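PDB 4AMM: DYNE8 from Micromonospora chersina, which is an iterative polyketide synthase of enediyne (dynemicin) biosynthesis, represented here by its acyltransferase domain, which probably transfers acyl building blocks to a carrier domain. Local coordinates for residues A[149-154]-A[348-353]; A[178-183]-A[195-200]; A[331-336]-A[355-360]. One frame throughout, in Å; residues are numbered along the deposited sequence. Where two conformers were deposited one is given.

Contact 1: residues A[149-154]-A[348-353]; sequences PAIIAD and VGPGRM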
# COMPACT_ATOMS: atom_id res chain seq x y z
N PRO A 149 8.01 -8.27 -11.90
CA PRO A 149 7.28 -9.56 -11.66
C PRO A 149 7.41 -9.99 -10.22
O PRO A 149 6.46 -10.62 -9.70
CB PRO A 149 7.89 -10.52 -12.65
CG PRO A 149 9.28 -9.87 -13.03
CD PRO A 149 9.05 -8.40 -12.94
N ALA A 150 8.52 -9.73 -9.54
CA ALA A 150 8.64 -10.07 -8.12
C ALA A 150 7.62 -9.37 -7.29
O ALA A 150 6.94 -10.05 -6.45
CB ALA A 150 10.00 -9.79 -7.61
N ILE A 151 7.44 -8.07 -7.48
CA ILE A 151 6.45 -7.33 -6.68
C ILE A 151 5.06 -7.85 -7.01
O ILE A 151 4.21 -8.01 -6.07
CB ILE A 151 6.55 -5.89 -7.07
CG1 ILE A 151 7.89 -5.36 -6.47
CG2 ILE A 151 5.37 -5.05 -6.52
CD1 ILE A 151 8.32 -3.96 -7.08
N ILE A 152 4.71 -8.09 -8.27
CA ILE A 152 3.36 -8.55 -8.65
C ILE A 152 3.16 -9.95 -8.10
O ILE A 152 2.04 -10.21 -7.58
CB ILE A 152 3.19 -8.43 -10.17
CG1 ILE A 152 3.10 -6.99 -10.58
CG2 ILE A 152 2.01 -9.28 -10.61
CD1 ILE A 152 1.78 -6.29 -10.04
N ALA A 153 4.16 -10.81 -8.07
CA ALA A 153 3.95 -12.16 -7.46
C ALA A 153 3.59 -11.99 -5.99
O ALA A 153 2.65 -12.69 -5.49
CB ALA A 153 5.19 -13.01 -7.65
N ASP A 154 4.23 -11.11 -5.25
CA ASP A 154 3.90 -10.91 -3.82
C ASP A 154 2.51 -10.32 -3.72
O ASP A 154 1.74 -10.67 -2.81
CB ASP A 154 4.93 -10.06 -3.06
CG ASP A 154 6.23 -10.81 -2.81
OD1 ASP A 154 6.23 -12.06 -2.65
OD2 ASP A 154 7.27 -10.10 -2.73
N VAL A 348 -1.61 -4.21 -0.07
CA VAL A 348 -1.55 -5.66 -0.44
C VAL A 348 -0.35 -5.95 -1.37
O VAL A 348 -0.43 -5.87 -2.60
CB VAL A 348 -2.85 -5.99 -1.19
CG1 VAL A 348 -3.01 -7.52 -1.48
CG2 VAL A 348 -4.09 -5.57 -0.38
N GLY A 349 0.79 -6.20 -0.77
CA GLY A 349 1.98 -6.27 -1.63
C GLY A 349 3.07 -6.21 -0.64
O GLY A 349 2.88 -6.16 0.61
N PRO A 350 4.29 -6.30 -1.19
CA PRO A 350 5.47 -6.30 -0.37
C PRO A 350 5.80 -4.87 0.03
O PRO A 350 5.58 -3.95 -0.74
CB PRO A 350 6.54 -6.85 -1.35
CG PRO A 350 6.08 -6.55 -2.70
CD PRO A 350 4.55 -6.37 -2.64
N GLY A 351 6.36 -4.76 1.23
CA GLY A 351 6.83 -3.51 1.81
C GLY A 351 5.66 -2.64 2.28
O GLY A 351 4.52 -3.10 2.35
N ARG A 352 5.94 -1.39 2.56
CA ARG A 352 4.93 -0.43 3.00
C ARG A 352 5.02 0.92 2.32
O ARG A 352 4.64 1.95 2.91
CB ARG A 352 4.82 -0.32 4.55
CG ARG A 352 6.02 0.30 5.15
CD ARG A 352 5.82 0.45 6.72
NE ARG A 352 4.64 1.30 6.99
CZ ARG A 352 4.65 2.63 6.98
NH1 ARG A 352 5.80 3.31 6.79
NH2 ARG A 352 3.51 3.29 7.21
N MET A 353 5.44 0.89 1.05
CA MET A 353 5.58 2.13 0.23
C MET A 353 4.35 2.94 0.25
O MET A 353 4.38 4.15 0.50
CB MET A 353 5.89 1.76 -1.24
CG MET A 353 5.68 2.89 -2.26
SD MET A 353 5.86 2.28 -4.00
CE MET A 353 5.80 3.90 -4.71
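D154 and I151, one turn apart on helix 144-165, both pack against the ring of P350 at the surface of the domain. D154 carries the larger share. Its CB lies against the ring, with P350 CG and P350 CD each 3.7 Å from D154 CB. CG of the aspartate sits beside its own backbone N and anti to the carbonyl carbon (chi1 -72°), a setting that puts OD2 alongside P350 CB and CG. At the tip the two oxygens part: OD2 comes to 3.6 Å from P350 CB, whereas OD1 is turned off the ring. No hydrogen bond crosses this interface; between these two segments OD2 approaches ring carbons.

I151 adds a thinner contact, its CG2 methyl 4.2 Å from P350 CG, the two side chains meeting at about a right angle. The carbonyl is nearer, with I151 O at 3.8 Å from P350 CD. An alanine in place of P350 would take away CG and CD, and the aspartate CB and the isoleucine methyl would probably lose most of their packing partner. Beside the ring, S155 OG is shared between I151 O and V348 O, linking helix and loop, while G351 N is held by D369 OD1. The proline thus lies in the loop that follows the parallel strand 344-347 at its C-terminal end and leads into helix 353-360, a strand-to-helix connection of the α/β-hydrolase-like core of acyltransferases.

Contact 2: residues A[178-183]-A[195-200]; sequences GELAAL and LALARA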
# COMPACT_ATOMS: atom_id res chain seq x y z
N GLY A 178 1.47 -1.29 -9.66
CA GLY A 178 0.36 -1.87 -8.85
C GLY A 178 -0.99 -1.80 -9.53
O GLY A 178 -1.86 -2.58 -9.08
N GLU A 179 -1.20 -0.95 -10.50
CA GLU A 179 -2.52 -0.95 -11.18
C GLU A 179 -2.73 -2.32 -11.80
O GLU A 179 -3.87 -2.74 -11.93
CB GLU A 179 -2.54 0.14 -12.21
CG GLU A 179 -4.00 0.37 -12.77
CD GLU A 179 -4.36 1.83 -12.85
OE1 GLU A 179 -3.97 2.64 -11.99
OE2 GLU A 179 -5.16 2.22 -13.76
N LEU A 180 -1.72 -3.01 -12.26
CA LEU A 180 -1.87 -4.41 -12.78
C LEU A 180 -2.44 -5.35 -11.73
O LEU A 180 -3.40 -6.12 -12.04
CB LEU A 180 -0.57 -5.03 -13.30
CG LEU A 180 -0.13 -4.55 -14.67
CD1 LEU A 180 0.21 -3.03 -14.70
CD2 LEU A 180 1.09 -5.38 -15.06
N ALA A 181 -1.99 -5.26 -10.50
CA ALA A 181 -2.48 -6.13 -9.43
C ALA A 181 -3.88 -5.65 -9.07
O ALA A 181 -4.76 -6.55 -8.78
CB ALA A 181 -1.56 -6.04 -8.23
N ALA A 182 -4.18 -4.36 -9.03
CA ALA A 182 -5.52 -3.88 -8.73
C ALA A 182 -6.51 -4.44 -9.78
O ALA A 182 -7.64 -4.87 -9.38
CB ALA A 182 -5.59 -2.36 -8.64
N LEU A 183 -6.15 -4.39 -11.04
CA LEU A 183 -7.04 -4.93 -12.10
C LEU A 183 -7.21 -6.40 -11.90
O LEU A 183 -8.33 -6.91 -12.14
CB LEU A 183 -6.39 -4.63 -13.46
CG LEU A 183 -6.55 -3.17 -13.85
CD1 LEU A 183 -5.73 -2.79 -15.06
CD2 LEU A 183 -8.04 -2.76 -14.18
N LEU A 195 0.94 -11.84 -13.94
CA LEU A 195 2.37 -12.03 -13.73
C LEU A 195 3.09 -12.05 -15.06
O LEU A 195 4.18 -11.42 -15.12
CB LEU A 195 2.57 -13.33 -12.92
CG LEU A 195 4.01 -13.61 -12.65
CD1 LEU A 195 4.68 -12.57 -11.73
CD2 LEU A 195 4.22 -15.02 -12.04
N ALA A 196 2.58 -12.70 -16.10
CA ALA A 196 3.21 -12.70 -17.37
C ALA A 196 3.31 -11.26 -17.93
O ALA A 196 4.37 -10.88 -18.47
CB ALA A 196 2.47 -13.67 -18.32
N LEU A 197 2.27 -10.47 -17.78
CA LEU A 197 2.30 -9.11 -18.25
C LEU A 197 3.31 -8.29 -17.44
O LEU A 197 4.00 -7.44 -18.03
CB LEU A 197 0.92 -8.47 -18.17
CG LEU A 197 0.79 -7.04 -18.63
CD1 LEU A 197 1.18 -6.90 -20.10
CD2 LEU A 197 -0.62 -6.59 -18.37
N ALA A 198 3.38 -8.51 -16.16
CA ALA A 198 4.43 -7.83 -15.34
C ALA A 198 5.84 -8.14 -15.82
O ALA A 198 6.66 -7.28 -15.81
CB ALA A 198 4.27 -8.17 -13.87
N ARG A 199 6.13 -9.38 -16.22
CA ARG A 199 7.47 -9.76 -16.71
C ARG A 199 7.66 -8.97 -18.01
O ARG A 199 8.73 -8.40 -18.20
CB ARG A 199 7.48 -11.26 -17.03
CG ARG A 199 7.43 -12.16 -15.91
CD ARG A 199 7.75 -13.66 -16.39
NE ARG A 199 7.58 -14.51 -15.22
CZ ARG A 199 8.39 -14.48 -14.17
NH1 ARG A 199 9.47 -13.69 -14.18
NH2 ARG A 199 8.13 -15.27 -13.12
N ALA A 200 6.69 -8.89 -18.88
CA ALA A 200 6.90 -8.19 -20.15
C ALA A 200 7.13 -6.69 -19.89
O ALA A 200 7.94 -6.03 -20.59
CB ALA A 200 5.68 -8.45 -21.09
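The backbones of helices 178-185 and 191-206 come nearest at L180 and A198, whose CA atoms are 7.6 Å apart, close enough for a leucine to bridge the gap. That leucine is L180. With CG beside the backbone N and anti to the carbonyl carbon (chi1 -77°), it brings its CD2 methyl against L197 and A198, and this one methyl makes all the closest approaches. It meets the branched end of L197: L180 CD2 is 3.9 Å from L197 CD2, and L197 CG is equally near. The two leucines meet at about a right angle, methyl against methyl, while L180 CD1 and L197 CD1 stay off the shared surface.

L197 reaches the meeting point by the other route, its CG extended anti to its backbone N (chi1 179°). The same L180 methyl also rests on the backbone next door, with A198 N 4.0 Å from L180 CD2. The small side chain of A198 makes a looser contact, A198 CB lying 4.4 Å from L180 CD2. The side chains that meet are all apolar, and the contact is buried.

Other elements close in around it. I152 of helix 144-165 touches both A181 and A198, and so bridges the pair, while F103 of strand 99-103 packs on A181 and A182. L289 of helix 283-294 and W298 also pack on L197, and E179 OE1 and OE2 fasten the first helix to T308 N and S307 OG.

Contact 3: residues A[331-336]-A[355-360]; sequences VRFREA and SALAEA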
# COMPACT_ATOMS: atom_id res chain seq x y z
N VAL A 331 1.77 9.44 -12.69
CA VAL A 331 1.05 8.59 -11.72
C VAL A 331 0.23 9.50 -10.85
O VAL A 331 0.70 10.37 -10.08
CB VAL A 331 2.03 7.82 -10.81
CG1 VAL A 331 1.23 6.97 -9.74
CG2 VAL A 331 2.95 6.94 -11.60
N ARG A 332 -1.09 9.35 -10.97
CA ARG A 332 -2.06 10.23 -10.26
C ARG A 332 -2.48 9.65 -8.98
O ARG A 332 -3.68 9.33 -8.72
CB ARG A 332 -3.28 10.42 -11.22
CG ARG A 332 -2.80 11.12 -12.54
CD ARG A 332 -4.05 11.57 -13.38
NE ARG A 332 -3.55 12.39 -14.49
CZ ARG A 332 -3.04 13.61 -14.35
NH1 ARG A 332 -3.10 14.24 -13.20
NH2 ARG A 332 -2.51 14.23 -15.38
N PHE A 333 -1.52 9.46 -8.05
CA PHE A 333 -1.88 8.81 -6.78
C PHE A 333 -2.64 9.77 -5.90
O PHE A 333 -3.61 9.27 -5.30
CB PHE A 333 -0.55 8.48 -6.06
CG PHE A 333 -0.79 7.89 -4.69
CD1 PHE A 333 -1.23 6.57 -4.53
CD2 PHE A 333 -0.55 8.63 -3.55
CE1 PHE A 333 -1.41 6.01 -3.22
CE2 PHE A 333 -0.77 8.11 -2.24
CZ PHE A 333 -1.19 6.79 -2.10
N ARG A 334 -2.35 11.04 -5.84
CA ARG A 334 -3.13 11.94 -5.00
C ARG A 334 -4.58 11.91 -5.43
O ARG A 334 -5.51 11.79 -4.54
CB ARG A 334 -2.56 13.36 -5.19
CG ARG A 334 -3.39 14.44 -4.42
CD ARG A 334 -2.79 15.84 -4.72
NE ARG A 334 -2.84 16.12 -6.12
CZ ARG A 334 -3.89 16.56 -6.80
NH1 ARG A 334 -5.03 16.90 -6.13
NH2 ARG A 334 -3.86 16.78 -8.11
N GLU A 335 -4.86 11.95 -6.73
CA GLU A 335 -6.26 12.01 -7.18
C GLU A 335 -6.91 10.68 -6.94
O GLU A 335 -8.11 10.63 -6.44
CB GLU A 335 -6.36 12.39 -8.66
CG GLU A 335 -6.04 13.86 -8.88
CD GLU A 335 -5.61 14.13 -10.35
OE1 GLU A 335 -4.55 13.64 -10.84
OE2 GLU A 335 -6.33 14.91 -11.00
N ALA A 336 -6.32 9.55 -7.22
CA ALA A 336 -6.91 8.27 -7.05
C ALA A 336 -7.20 8.03 -5.56
O ALA A 336 -8.25 7.51 -5.20
CB ALA A 336 -6.03 7.12 -7.65
N SER A 355 1.49 2.63 2.11
CA SER A 355 0.93 3.04 3.38
C SER A 355 1.67 4.30 3.89
O SER A 355 1.04 5.16 4.39
CB SER A 355 0.93 1.94 4.45
OG SER A 355 2.18 1.31 4.49
N ALA A 356 2.99 4.34 3.65
CA ALA A 356 3.74 5.58 3.98
C ALA A 356 3.18 6.77 3.15
O ALA A 356 2.96 7.84 3.68
CB ALA A 356 5.19 5.36 3.66
N LEU A 357 2.99 6.56 1.81
CA LEU A 357 2.43 7.69 1.00
C LEU A 357 1.02 8.10 1.46
O LEU A 357 0.65 9.24 1.51
CB LEU A 357 2.35 7.38 -0.50
CG LEU A 357 3.63 7.14 -1.18
CD1 LEU A 357 3.49 6.78 -2.65
CD2 LEU A 357 4.64 8.25 -1.06
N ALA A 358 0.17 7.11 1.84
CA ALA A 358 -1.16 7.41 2.32
C ALA A 358 -1.18 8.13 3.65
O ALA A 358 -1.93 9.02 3.87
CB ALA A 358 -2.00 6.12 2.39
N GLU A 359 -0.29 7.69 4.55
CA GLU A 359 -0.13 8.39 5.81
C GLU A 359 0.33 9.85 5.56
O GLU A 359 -0.15 10.78 6.25
CB GLU A 359 0.85 7.67 6.72
CG GLU A 359 0.29 6.39 7.35
CD GLU A 359 1.29 5.77 8.43
OE1 GLU A 359 2.56 5.81 8.24
OE2 GLU A 359 0.76 5.26 9.45
N ALA A 360 1.24 10.02 4.59
CA ALA A 360 1.67 11.42 4.28
C ALA A 360 0.51 12.25 3.79
O ALA A 360 0.57 13.49 3.78
CB ALA A 360 2.88 11.41 3.30
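F333 lays its aromatic ring against helix 353-360 at L357 and A358. The closest approach is at the outer end of the ring: F333 CE2 stands 3.6 Å from L357 CB, and F333 CZ is nearly as close to it. L357 CD1 lies over one ring face, whereas A358 N is met at the edge, near the ring plane, 4.2 Å from F333 CZ. The side chains are set obliquely, and no hydrogen bond or salt bridge passes between the segments.

The ring is carried there by an extended first torsion, CG anti to the backbone N (chi1 176°). Its backbone is the start of helix 333-339. R332 is the N-cap residue and the centre of an inverse gamma turn, and it is tethered forward to E335: R332 NH1 reaches E335 OE1 at 2.8 Å, on the syn lone pair and in the guanidinium plane, with an N-H...O angle of 159°. R334 adds a salt bridge to D239.

Farther out, N240 touches both F333 and L357, L173 packs on F333, and the H175 ring meets it with planes at about 50°. H175 belongs to a GxSxG sequence consistent with the nucleophile elbow of acyltransferases. The phenylalanine therefore joins helix 333-339, which follows the edge strand 331-332 of the mixed sheet, to helix 353-360 of the α/β-hydrolase-like core, beside that probable active-site turn.

Overall arrangement
From the N terminus, the chain enters contact 1 on helix 144-165, passes strand 171-174 and reaches helix 178-185. Contact 2 closes first, a short loop to helix 191-206, nested inside the long loop that contact 1 closes only at 348-353. Contact 3 opens inside that long loop, at 331-336, and closes beyond it, at 355-360, so contacts 1 and 3 cross. Contacts 1 and 2 touch directly, P149 against L195 and R199, and contacts 1 and 3 are joined by the R352-E359 salt bridge. Contact 1 joins helix 144-165 to the loop after strand 344-347, contact 2 joins two helices, and contact 3 joins the helix after edge strand 331-332 to helix 353-360.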